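Putative epimerase (Burkholderia cenocepacia, PDB 4LW8) probably acts as an NAD(P)-dependent epimerase in the biosynthesis of the lipopolysaccharide O-antigen. Local coordinates at residues G25-T30 / P59-C64; G31-E36 / T189-S194; A204-N209 / A262-I267; F224-D229 / L312-D317. One frame throughout, in Å; residues are numbered along the deposited sequence.

Contact 1: G25-T30 / P59-C64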
loop_
_atom_site.group_PDB
_atom_site.type_symbol
_atom_site.label_atom_id
_atom_site.label_comp_id
_atom_site.label_asym_id
_atom_site.label_seq_id
_atom_site.Cartn_x
_atom_site.Cartn_y
_atom_site.Cartn_z
ATOM N N GLY A 25 14.557 8.402 13.419
ATOM C CA GLY A 25 15.463 7.262 13.540
ATOM C C GLY A 25 16.910 7.722 13.457
ATOM O O GLY A 25 17.761 7.022 12.912
ATOM N N LEU A 26 17.180 8.912 13.996
ATOM C CA LEU A 26 18.502 9.533 13.916
ATOM C C LEU A 26 19.628 8.665 14.492
ATOM O O LEU A 26 20.748 8.685 13.966
ATOM C CB LEU A 26 18.497 10.886 14.652
ATOM C CG LEU A 26 19.816 11.661 14.770
ATOM C CD1 LEU A 26 20.483 11.845 13.410
ATOM C CD2 LEU A 26 19.583 13.015 15.420
ATOM N N THR A 27 19.356 7.909 15.558
ATOM C CA THR A 27 20.440 7.160 16.208
ATOM C C THR A 27 20.592 5.734 15.653
ATOM O O THR A 27 21.405 4.965 16.132
ATOM C CB THR A 27 20.268 7.093 17.749
ATOM O OG1 THR A 27 19.026 6.460 18.078
ATOM C CG2 THR A 27 20.292 8.506 18.346
ATOM N N GLY A 28 19.828 5.384 14.624
ATOM C CA GLY A 28 20.028 4.081 14.006
ATOM C C GLY A 28 21.277 4.090 13.135
ATOM O O GLY A 28 21.984 5.104 13.045
ATOM N N PHE A 29 21.542 2.963 12.489
ATOM C CA PHE A 29 22.704 2.801 11.622
ATOM C C PHE A 29 22.825 3.900 10.561
ATOM O O PHE A 29 23.825 4.603 10.507
ATOM C CB PHE A 29 22.639 1.433 10.943
ATOM C CG PHE A 29 23.586 1.276 9.784
ATOM C CD1 PHE A 29 24.958 1.342 9.977
ATOM C CD2 PHE A 29 23.102 1.009 8.511
ATOM C CE1 PHE A 29 25.823 1.183 8.920
ATOM C CE2 PHE A 29 23.958 0.852 7.455
ATOM C CZ PHE A 29 25.325 0.936 7.656
ATOM N N THR A 30 21.801 4.063 9.737
ATOM C CA THR A 30 21.833 5.047 8.657
ATOM C C THR A 30 21.853 6.473 9.202
ATOM O O THR A 30 22.577 7.336 8.703
ATOM C CB THR A 30 20.623 4.870 7.727
ATOM O OG1 THR A 30 20.631 3.531 7.205
ATOM C CG2 THR A 30 20.683 5.858 6.573
ATOM N N PRO A 59 29.797 9.272 19.990
ATOM C CA PRO A 59 30.176 10.687 19.913
ATOM C C PRO A 59 29.609 11.406 18.698
ATOM O O PRO A 59 29.621 12.632 18.664
ATOM C CB PRO A 59 31.701 10.630 19.814
ATOM C CG PRO A 59 32.065 9.311 20.423
ATOM C CD PRO A 59 30.978 8.391 19.985
ATOM N N ALA A 60 29.144 10.656 17.706
ATOM C CA ALA A 60 28.557 11.248 16.512
ATOM C C ALA A 60 27.293 12.034 16.842
ATOM O O ALA A 60 26.875 12.906 16.074
ATOM C CB ALA A 60 28.248 10.168 15.485
ATOM N N PHE A 61 26.686 11.723 17.984
ATOM C CA PHE A 61 25.430 12.356 18.372
ATOM C C PHE A 61 25.623 13.463 19.409
ATOM O O PHE A 61 24.649 13.996 19.939
ATOM C CB PHE A 61 24.459 11.301 18.892
ATOM C CG PHE A 61 24.172 10.227 17.892
ATOM C CD1 PHE A 61 23.542 10.530 16.702
ATOM C CD2 PHE A 61 24.571 8.923 18.119
ATOM C CE1 PHE A 61 23.299 9.551 15.768
ATOM C CE2 PHE A 61 24.327 7.942 17.187
ATOM C CZ PHE A 61 23.691 8.258 16.012
ATOM N N ALA A 62 26.877 13.815 19.683
ATOM C CA ALA A 62 27.182 14.767 20.745
ATOM C C ALA A 62 26.566 16.139 20.460
ATOM O O ALA A 62 26.150 16.835 21.374
ATOM C CB ALA A 62 28.686 14.887 20.932
ATOM N N GLN A 63 26.486 16.520 19.192
ATOM C CA GLN A 63 25.915 17.816 18.841
ATOM C C GLN A 63 24.506 17.708 18.249
ATOM O O GLN A 63 24.016 18.645 17.626
ATOM C CB GLN A 63 26.834 18.537 17.866
ATOM C CG GLN A 63 28.165 18.926 18.479
ATOM C CD GLN A 63 29.068 19.646 17.504
ATOM O OE1 GLN A 63 29.564 20.737 17.794
ATOM N NE2 GLN A 63 29.299 19.034 16.341
ATOM N N CYS A 64 23.860 16.563 18.431
ATOM C CA CYS A 64 22.494 16.393 17.949
ATOM C C CYS A 64 21.485 16.636 19.058
ATOM O O CYS A 64 21.734 16.294 20.211
ATOM C CB CYS A 64 22.300 14.996 17.367
ATOM S SG CYS A 64 23.324 14.694 15.920
#
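The phenyl ring of F61 carries the T27 methyl on one face: CG2 sits 4.0 Å from the ring centroid, only 5° off the normal, a well-centred CH-pi contact. L26 O approaches the same ring obliquely, 3.2 Å from F61 CE1. T27 belongs to the GxxGxxG motif (G25, G28, G31), the dinucleotide-binding signature of extended short-chain dehydrogenases; after strand 20-24 of the Rossmann fold it opens with a type I turn closed by G28 N to G25 O at 3.1 Å. In this family the motif ordinarily lies beside the dinucleotide, so F61 packs against a turn that probably borders the cofactor site. It comes from the loop between strands 44-49 and 65-68, at a short 3-10 segment that runs into a second type I turn, F61 to C64. Placing CG2 of T27 anti to the carbonyl carbon (OG1 at chi1 59°) turns the methyl over the ring. P56 and R32 also touch the F61 side chain. Beside the ring, the L26 side chain, whose CG lies trans to the backbone N, runs past F61 to C64, the last residue of that turn, where L26 CD2 rests 3.9 Å from C64 CB and 4.1 Å from C64 SG.

Contact 2: G31-E36 / T189-S194; sequences GRYMAE and TGVGQS
R32 sends its side chain out with CG trans to the backbone N (chi1 173°) and then bends at chi3, whereas Y33 puts CG anti to the carbonyl carbon; in this way two successive residues of helix 29-40 deliver their ends to one acceptor, V191 O. The backbones themselves stay well apart, with R32 CA 8.9 Å from G192 CA, and the link is made by long side chains. Y33 OH donates to V191 O at 2.6 Å, with the oxygen at the edge of the phenol ring and close to its plane. R32 NH2 donates to V191 O at 3.0 Å; the carbonyl oxygen lies near the guanidinium plane, but the nitrogen stands 58° out of the carbonyl plane, and with an N-H...O angle of 131° the bond is bent. The valine side chain packs beside the polar ends, V191 CB 3.5 Å from Y33 OH and V191 CG1 3.8 Å from R32 NH2. The guanidinium has a second tie, since NH1 forms a salt bridge to D58, which should hold its plane in place. Within the loop, T189 OG1 donates to Q193 OE1 at 2.6 Å and ties together the residues flanking G190-V191-G192. V191 also packs on W314 and A318 of helix 308-321. Here the acceptor belongs to a type II turn, G190 to Q193, with glycine at its third position, and the whole joins the first helix of the Rossmann fold to the loop that leaves strand 180-189 for helix 198-207.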
loop_
_atom_site.group_PDB
_atom_site.type_symbol
_atom_site.label_atom_id
_atom_site.label_comp_id
_atom_site.label_asym_id
_atom_site.label_seq_id
_atom_site.Cartn_x
_atom_site.Cartn_y
_atom_site.Cartn_z
ATOM N N GLY A 31 21.073 6.700 10.252
ATOM C CA GLY A 31 20.977 8.011 10.878
ATOM C C GLY A 31 22.311 8.567 11.349
ATOM O O GLY A 31 22.566 9.754 11.231
ATOM N N ARG A 32 23.171 7.707 11.873
ATOM C CA ARG A 32 24.475 8.153 12.360
ATOM C C ARG A 32 25.294 8.812 11.251
ATOM O O ARG A 32 25.952 9.822 11.471
ATOM C CB ARG A 32 25.256 6.990 12.969
ATOM C CG ARG A 32 26.682 7.368 13.329
ATOM C CD ARG A 32 27.322 6.377 14.273
ATOM N NE ARG A 32 27.647 5.121 13.608
ATOM C CZ ARG A 32 28.669 4.340 13.940
ATOM N NH1 ARG A 32 29.494 4.692 14.921
ATOM N NH2 ARG A 32 28.877 3.212 13.279
ATOM N N TYR A 33 25.275 8.205 10.072
ATOM C CA TYR A 33 25.939 8.759 8.901
ATOM C C TYR A 33 25.184 9.962 8.295
ATOM O O TYR A 33 25.808 10.893 7.803
ATOM C CB TYR A 33 26.135 7.652 7.873
ATOM C CG TYR A 33 27.084 6.598 8.398
ATOM C CD1 TYR A 33 28.459 6.777 8.333
ATOM C CD2 TYR A 33 26.601 5.446 9.007
ATOM C CE1 TYR A 33 29.326 5.827 8.832
ATOM C CE2 TYR A 33 27.464 4.480 9.498
ATOM C CZ TYR A 33 28.825 4.687 9.415
ATOM O OH TYR A 33 29.696 3.753 9.914
ATOM N N MET A 34 23.851 9.943 8.332
ATOM C CA MET A 34 23.065 11.064 7.816
ATOM C C MET A 34 23.370 12.319 8.629
ATOM O O MET A 34 23.452 13.436 8.098
ATOM C CB MET A 34 21.561 10.763 7.872
ATOM C CG MET A 34 20.717 11.718 7.029
ATOM S SD MET A 34 21.024 11.504 5.267
ATOM C CE MET A 34 21.589 13.150 4.807
ATOM N N ALA A 35 23.555 12.120 9.927
ATOM C CA ALA A 35 23.877 13.216 10.830
ATOM C C ALA A 35 25.189 13.901 10.420
ATOM O O ALA A 35 25.241 15.124 10.281
ATOM C CB ALA A 35 23.952 12.705 12.258
ATOM N N GLU A 36 26.238 13.113 10.203
ATOM C CA GLU A 36 27.522 13.670 9.789
ATOM C C GLU A 36 27.405 14.444 8.462
ATOM O O GLU A 36 27.953 15.537 8.325
ATOM C CB GLU A 36 28.571 12.561 9.674
ATOM C CG GLU A 36 29.997 13.063 9.435
ATOM C CD GLU A 36 30.261 13.458 7.987
ATOM O OE1 GLU A 36 29.588 12.899 7.082
ATOM O OE2 GLU A 36 31.134 14.332 7.763
ATOM N N THR A 189 25.476 -1.079 3.283
ATOM C CA THR A 189 26.045 -1.572 4.516
ATOM C C THR A 189 27.213 -0.692 4.930
ATOM O O THR A 189 27.545 0.277 4.245
ATOM C CB THR A 189 26.499 -3.042 4.379
ATOM O OG1 THR A 189 26.758 -3.583 5.680
ATOM C CG2 THR A 189 27.771 -3.150 3.524
ATOM N N GLY A 190 27.817 -1.009 6.070
ATOM C CA GLY A 190 28.918 -0.212 6.571
ATOM C C GLY A 190 29.087 -0.456 8.050
ATOM O O GLY A 190 28.356 -1.267 8.626
ATOM N N VAL A 191 30.040 0.238 8.666
ATOM C CA VAL A 191 30.320 0.062 10.088
ATOM C C VAL A 191 29.111 0.460 10.935
ATOM O O VAL A 191 28.582 1.566 10.790
ATOM C CB VAL A 191 31.562 0.885 10.519
ATOM C CG1 VAL A 191 31.713 0.926 12.049
ATOM C CG2 VAL A 191 32.814 0.322 9.866
ATOM N N GLY A 192 28.673 -0.455 11.803
ATOM C CA GLY A 192 27.552 -0.205 12.693
ATOM C C GLY A 192 26.254 -0.930 12.332
ATOM O O GLY A 192 25.316 -0.958 13.127
ATOM N N GLN A 193 26.166 -1.494 11.137
ATOM C CA GLN A 193 24.964 -2.248 10.760
ATOM C C GLN A 193 24.934 -3.611 11.466
ATOM O O GLN A 193 25.963 -4.271 11.578
ATOM C CB GLN A 193 24.902 -2.429 9.245
ATOM C CG GLN A 193 23.622 -3.083 8.748
ATOM C CD GLN A 193 23.559 -3.104 7.231
ATOM O OE1 GLN A 193 24.343 -3.792 6.565
ATOM N NE2 GLN A 193 22.633 -2.338 6.677
ATOM N N SER A 194 23.767 -4.047 11.941
ATOM C CA SER A 194 23.708 -5.298 12.714
ATOM C C SER A 194 23.991 -6.521 11.847
ATOM O O SER A 194 23.814 -6.480 10.623
ATOM C CB SER A 194 22.352 -5.463 13.386
ATOM O OG SER A 194 21.383 -5.918 12.465
#

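Contact 3: A204-N209 / A262-I267; sequences AHYARN and AMLSRI
Y206 and L264 mark the closest approach of the two backbones, with CA atoms 7.1 Å apart, near the ends of helices 198-207 and 257-268. The first helix finishes here in a Schellman motif: N209, at positive phi, is the C-prime residue, its N bonded to Y206 O at 3.0 Å, and A210 N reaches back to H205 O. The second helix runs on through 262-267 and offers two consecutive residues, L264 and S265, to the tyrosine. L264 meets one face of the Y206 ring chiefly through CB, which is 3.7 Å from the ring centroid and 21° off the normal, a CH-pi contact displaced toward the CD2-CE2 edge of the ring, where Y206 CD2 comes within 3.5 Å of L264 CB. The L264 CD1 methyl adds a longer contact, 3.9 Å from Y206 CD2. The ring points across to the second helix, so that its hydroxyl arrives at S265, where Y206 OH and S265 OG are hydrogen-bonded at 2.7 Å. Each helix leads into one strand, 212-215 or 273-276, of a small two-stranded parallel sheet away from the Rossmann core. Around the ring, Y270 meets Y206 with planes inclined at about 50°. Y206 OH has a second hydrogen bond, with I272 N, and S265 OG another with L261 O. The polar end of a buried tyrosine is thus satisfied within the protein, and bonds at its hydroxyl, together with the leucine on its face, should limit how the ring can shift or turn.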
loop_
_atom_site.group_PDB
_atom_site.type_symbol
_atom_site.label_atom_id
_atom_site.label_comp_id
_atom_site.label_asym_id
_atom_site.label_seq_id
_atom_site.Cartn_x
_atom_site.Cartn_y
_atom_site.Cartn_z
ATOM N N ALA A 204 31.676 -10.227 10.204
ATOM C CA ALA A 204 31.836 -10.691 11.583
ATOM C C ALA A 204 32.540 -12.043 11.625
ATOM O O ALA A 204 33.416 -12.270 12.462
ATOM C CB ALA A 204 30.490 -10.775 12.287
ATOM N N HIS A 205 32.173 -12.935 10.713
ATOM C CA HIS A 205 32.814 -14.244 10.671
ATOM C C HIS A 205 34.292 -14.121 10.313
ATOM O O HIS A 205 35.147 -14.694 10.990
ATOM C CB HIS A 205 32.122 -15.184 9.678
ATOM C CG HIS A 205 30.855 -15.793 10.195
ATOM N ND1 HIS A 205 29.722 -15.054 10.472
ATOM C CD2 HIS A 205 30.547 -17.079 10.502
ATOM C CE1 HIS A 205 28.768 -15.859 10.902
ATOM N NE2 HIS A 205 29.247 -17.091 10.942
ATOM N N TYR A 206 34.600 -13.380 9.254
ATOM C CA TYR A 206 35.991 -13.258 8.839
ATOM C C TYR A 206 36.819 -12.506 9.876
ATOM O O TYR A 206 37.989 -12.823 10.094
ATOM C CB TYR A 206 36.097 -12.554 7.488
ATOM C CG TYR A 206 36.152 -13.485 6.295
ATOM C CD1 TYR A 206 37.340 -14.125 5.939
ATOM C CD2 TYR A 206 35.029 -13.704 5.510
ATOM C CE1 TYR A 206 37.402 -14.969 4.837
ATOM C CE2 TYR A 206 35.080 -14.549 4.400
ATOM C CZ TYR A 206 36.265 -15.179 4.073
ATOM O OH TYR A 206 36.320 -16.006 2.979
ATOM N N ALA A 207 36.197 -11.542 10.545
ATOM C CA ALA A 207 36.911 -10.704 11.503
ATOM C C ALA A 207 37.427 -11.514 12.682
ATOM O O ALA A 207 38.488 -11.207 13.233
ATOM C CB ALA A 207 36.012 -9.560 11.991
ATOM N N ARG A 208 36.672 -12.536 13.082
ATOM C CA ARG A 208 37.071 -13.387 14.203
ATOM C C ARG A 208 37.682 -14.706 13.699
ATOM O O ARG A 208 37.777 -15.690 14.439
ATOM C CB ARG A 208 35.877 -13.666 15.117
ATOM C CG ARG A 208 34.825 -14.553 14.488
ATOM C CD ARG A 208 33.606 -14.725 15.370
ATOM N NE ARG A 208 32.800 -15.834 14.877
ATOM C CZ ARG A 208 31.588 -15.729 14.341
ATOM N NH1 ARG A 208 30.989 -14.543 14.231
ATOM N NH2 ARG A 208 30.972 -16.829 13.922
ATOM N N ASN A 209 38.076 -14.719 12.429
ATOM C CA ASN A 209 38.675 -15.896 11.801
ATOM C C ASN A 209 37.841 -17.163 11.946
ATOM O O ASN A 209 38.382 -18.235 12.212
ATOM C CB ASN A 209 40.071 -16.153 12.384
ATOM C CG ASN A 209 41.018 -14.999 12.156
ATOM O OD1 ASN A 209 41.338 -14.653 11.018
ATOM N ND2 ASN A 209 41.470 -14.387 13.245
ATOM N N ALA A 262 35.366 -13.748 -2.008
ATOM C CA ALA A 262 36.728 -13.651 -2.525
ATOM C C ALA A 262 37.424 -12.379 -2.029
ATOM O O ALA A 262 38.618 -12.403 -1.719
ATOM C CB ALA A 262 36.724 -13.705 -4.038
ATOM N N MET A 263 36.673 -11.279 -1.939
ATOM C CA MET A 263 37.204 -10.010 -1.428
ATOM C C MET A 263 37.627 -10.117 0.030
ATOM O O MET A 263 38.662 -9.579 0.441
ATOM C CB MET A 263 36.171 -8.889 -1.566
ATOM C CG MET A 263 35.968 -8.365 -2.978
ATOM S SD MET A 263 34.632 -7.138 -3.057
ATOM C CE MET A 263 34.565 -6.881 -4.820
ATOM N N LEU A 264 36.796 -10.790 0.816
ATOM C CA LEU A 264 37.049 -10.917 2.237
ATOM C C LEU A 264 38.187 -11.889 2.485
ATOM O O LEU A 264 38.982 -11.690 3.406
ATOM C CB LEU A 264 35.780 -11.352 2.968
ATOM C CG LEU A 264 34.708 -10.260 3.099
ATOM C CD1 LEU A 264 33.364 -10.871 3.472
ATOM C CD2 LEU A 264 35.126 -9.217 4.139
ATOM N N SER A 265 38.274 -12.927 1.652
ATOM C CA SER A 265 39.388 -13.866 1.729
ATOM C C SER A 265 40.712 -13.140 1.516
ATOM O O SER A 265 41.688 -13.400 2.219
ATOM C CB SER A 265 39.236 -14.994 0.701
ATOM O OG SER A 265 38.118 -15.826 1.011
ATOM N N ARG A 266 40.738 -12.225 0.547
ATOM C CA ARG A 266 41.947 -11.451 0.260
ATOM C C ARG A 266 42.281 -10.532 1.434
ATOM O O ARG A 266 43.447 -10.386 1.807
ATOM C CB ARG A 266 41.779 -10.631 -1.025
ATOM N N ILE A 267 41.243 -9.953 2.036
ATOM C CA ILE A 267 41.409 -9.048 3.171
ATOM C C ILE A 267 41.875 -9.787 4.434
ATOM O O ILE A 267 42.789 -9.338 5.132
ATOM C CB ILE A 267 40.098 -8.302 3.478
ATOM C CG1 ILE A 267 39.769 -7.314 2.356
ATOM C CG2 ILE A 267 40.192 -7.562 4.804
ATOM C CD1 ILE A 267 38.322 -6.806 2.376
#

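Contact 4: F224-D229 / L312-D317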
loop_
_atom_site.group_PDB
_atom_site.type_symbol
_atom_site.label_atom_id
_atom_site.label_comp_id
_atom_site.label_asym_id
_atom_site.label_seq_id
_atom_site.Cartn_x
_atom_site.Cartn_y
_atom_site.Cartn_z
ATOM N N PHE A 224 25.166 -3.609 -4.130
ATOM C CA PHE A 224 25.533 -3.177 -2.776
ATOM C C PHE A 224 26.219 -1.800 -2.751
ATOM O O PHE A 224 27.064 -1.503 -3.590
ATOM C CB PHE A 224 26.465 -4.191 -2.115
ATOM C CG PHE A 224 25.839 -5.531 -1.864
ATOM C CD1 PHE A 224 25.038 -5.740 -0.755
ATOM C CD2 PHE A 224 26.087 -6.596 -2.716
ATOM C CE1 PHE A 224 24.461 -6.986 -0.515
ATOM C CE2 PHE A 224 25.523 -7.849 -2.477
ATOM C CZ PHE A 224 24.707 -8.036 -1.373
ATOM N N SER A 225 25.867 -0.972 -1.771
ATOM C CA SER A 225 26.479 0.359 -1.629
ATOM C C SER A 225 27.027 0.573 -0.233
ATOM O O SER A 225 26.634 -0.097 0.728
ATOM C CB SER A 225 25.464 1.478 -1.938
ATOM O OG SER A 225 24.973 1.387 -3.266
ATOM N N ASP A 226 27.936 1.528 -0.138
ATOM C CA ASP A 226 28.462 2.008 1.121
ATOM C C ASP A 226 27.455 3.007 1.700
ATOM O O ASP A 226 27.007 3.912 0.993
ATOM C CB ASP A 226 29.833 2.663 0.877
ATOM C CG ASP A 226 30.584 2.952 2.147
ATOM O OD1 ASP A 226 30.048 3.668 3.019
ATOM O OD2 ASP A 226 31.728 2.462 2.262
ATOM N N VAL A 227 27.091 2.838 2.968
ATOM C CA VAL A 227 26.170 3.756 3.646
ATOM C C VAL A 227 26.631 5.232 3.534
ATOM O O VAL A 227 25.804 6.148 3.443
ATOM C CB VAL A 227 25.990 3.362 5.147
ATOM C CG1 VAL A 227 27.314 3.478 5.921
ATOM C CG2 VAL A 227 24.899 4.196 5.801
ATOM N N ARG A 228 27.940 5.462 3.485
ATOM C CA ARG A 228 28.446 6.820 3.351
ATOM C C ARG A 228 28.080 7.414 1.984
ATOM O O ARG A 228 27.721 8.588 1.897
ATOM C CB ARG A 228 29.962 6.852 3.559
ATOM C CG ARG A 228 30.383 6.558 4.986
ATOM C CD ARG A 228 31.862 6.293 5.107
ATOM N NE ARG A 228 32.257 5.105 4.354
ATOM C CZ ARG A 228 33.507 4.663 4.289
ATOM N NH1 ARG A 228 34.473 5.310 4.939
ATOM N NH2 ARG A 228 33.794 3.582 3.580
ATOM N N ASP A 229 28.129 6.599 0.930
ATOM C CA ASP A 229 27.694 7.030 -0.400
ATOM C C ASP A 229 26.194 7.283 -0.434
ATOM O O ASP A 229 25.720 8.219 -1.084
ATOM C CB ASP A 229 28.022 5.981 -1.475
ATOM C CG ASP A 229 29.515 5.760 -1.667
ATOM O OD1 ASP A 229 30.333 6.556 -1.161
ATOM O OD2 ASP A 229 29.873 4.788 -2.364
ATOM N N LEU A 312 34.276 -3.110 2.642
ATOM C CA LEU A 312 34.419 -4.328 3.423
ATOM C C LEU A 312 35.659 -4.263 4.321
ATOM O O LEU A 312 35.629 -4.740 5.452
ATOM C CB LEU A 312 34.475 -5.550 2.502
ATOM C CG LEU A 312 33.170 -5.917 1.778
ATOM C CD1 LEU A 312 33.412 -6.950 0.678
ATOM C CD2 LEU A 312 32.135 -6.428 2.769
ATOM N N ARG A 313 36.741 -3.670 3.826
ATOM C CA ARG A 313 37.965 -3.566 4.622
ATOM C C ARG A 313 37.716 -2.636 5.802
ATOM O O ARG A 313 38.149 -2.897 6.925
ATOM C CB ARG A 313 39.138 -3.052 3.783
ATOM C CG ARG A 313 40.477 -3.144 4.516
ATOM C CD ARG A 313 41.650 -2.693 3.658
ATOM N NE ARG A 313 41.939 -3.615 2.560
ATOM C CZ ARG A 313 42.655 -4.734 2.679
ATOM N NH1 ARG A 313 43.150 -5.088 3.859
ATOM N NH2 ARG A 313 42.873 -5.500 1.617
ATOM N N TRP A 314 37.006 -1.551 5.519
ATOM C CA TRP A 314 36.574 -0.595 6.522
ATOM C C TRP A 314 35.848 -1.313 7.660
ATOM O O TRP A 314 36.165 -1.111 8.833
ATOM C CB TRP A 314 35.677 0.447 5.857
ATOM C CG TRP A 314 35.010 1.445 6.759
ATOM C CD1 TRP A 314 35.594 2.190 7.747
ATOM C CD2 TRP A 314 33.644 1.867 6.695
ATOM N NE1 TRP A 314 34.663 3.025 8.322
ATOM C CE2 TRP A 314 33.461 2.851 7.692
ATOM C CE3 TRP A 314 32.553 1.500 5.899
ATOM C CZ2 TRP A 314 32.229 3.466 7.917
ATOM C CZ3 TRP A 314 31.330 2.120 6.119
ATOM C CH2 TRP A 314 31.176 3.084 7.120
ATOM N N MET A 315 34.905 -2.185 7.300
ATOM C CA MET A 315 34.108 -2.933 8.280
ATOM C C MET A 315 34.940 -3.983 9.041
ATOM O O MET A 315 34.792 -4.139 10.258
ATOM C CB MET A 315 32.911 -3.599 7.578
ATOM C CG MET A 315 31.924 -2.583 6.961
ATOM S SD MET A 315 30.727 -3.309 5.814
ATOM C CE MET A 315 29.807 -4.410 6.887
ATOM N N VAL A 316 35.786 -4.723 8.327
ATOM C CA VAL A 316 36.643 -5.716 8.972
ATOM C C VAL A 316 37.565 -5.033 9.983
ATOM O O VAL A 316 37.679 -5.473 11.124
ATOM C CB VAL A 316 37.496 -6.508 7.958
ATOM C CG1 VAL A 316 38.595 -7.298 8.688
ATOM C CG2 VAL A 316 36.616 -7.457 7.136
ATOM N N ASP A 317 38.201 -3.946 9.560
ATOM C CA ASP A 317 39.110 -3.204 10.429
ATOM C C ASP A 317 38.394 -2.706 11.683
ATOM O O ASP A 317 38.936 -2.772 12.778
ATOM C CB ASP A 317 39.738 -2.022 9.685
ATOM C CG ASP A 317 40.734 -2.459 8.623
ATOM O OD1 ASP A 317 41.192 -3.621 8.667
ATOM O OD2 ASP A 317 41.081 -1.624 7.762
#
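Strand 221-226 turns at D226 into helix 227-240, and this corner faces helix 308-321, with D226 CA and L312 CA 9.0 Å apart. Across the gap, R228 lays its guanidinium flat on W314, the planes inclined by only 13° and CZ 3.6 Å from the centroid of the six-membered ring. The contact is at once a stack and a cation-pi interaction, with R228 NH2 coming to 3.4 Å from W314 CE3. A bend at chi3 (-63°) folds the arginine over the indole, and its CD also touches the same ring in a CH-pi contact. V227 CG1 meets the edge of the indole at CH2, 4.1 Å away. The D226 carboxylate also comes obliquely to the indole, OD1 3.7 Å from W314 CZ3. D226 holds the arginine in place: NE bonds to D226 OD1 at 3.0 Å and NH2 to D226 OD2 at 2.7 Å, a nearly straight, side-on salt bridge in the guanidinium plane. OD1 does double duty, accepting R228 N at 2.8 Å through its anti lone pair and so capping the helix as the N-cap residue. Beyond the two segments, OD2 also bonds T311 OG1 of helix 308-321. The carboxylate probably balances the cation's charge while the indole face screens one side of it, and the aspartate fixes the helix start and the orientation of the stacked group together.

How the contacts relate
Contact 1 uses the glycine-rich turn leading into helix 29-40, contact 2 the helix's first turns, and they meet where F29 packs on the loop 189-194. Contact 2 is a surface contact although it lies near the centre of the chain; contact 3, much farther out, is buried, and contacts 1 and 4 are partly so. Contact 2 joins contact 4 through backbone bonds between T189 and the pair S225 and V227, and through Y33 OH against W314. Contact 4 reaches contact 3 through apolar packing of L312 and V316 on helix 257-268. Chemistry shifts accordingly: apolar and CH-pi in contact 1, polar to a carbonyl in contact 2, ion-linked stacking in contact 4, and a leucine-faced, hydroxyl-tipped tyrosine in contact 3.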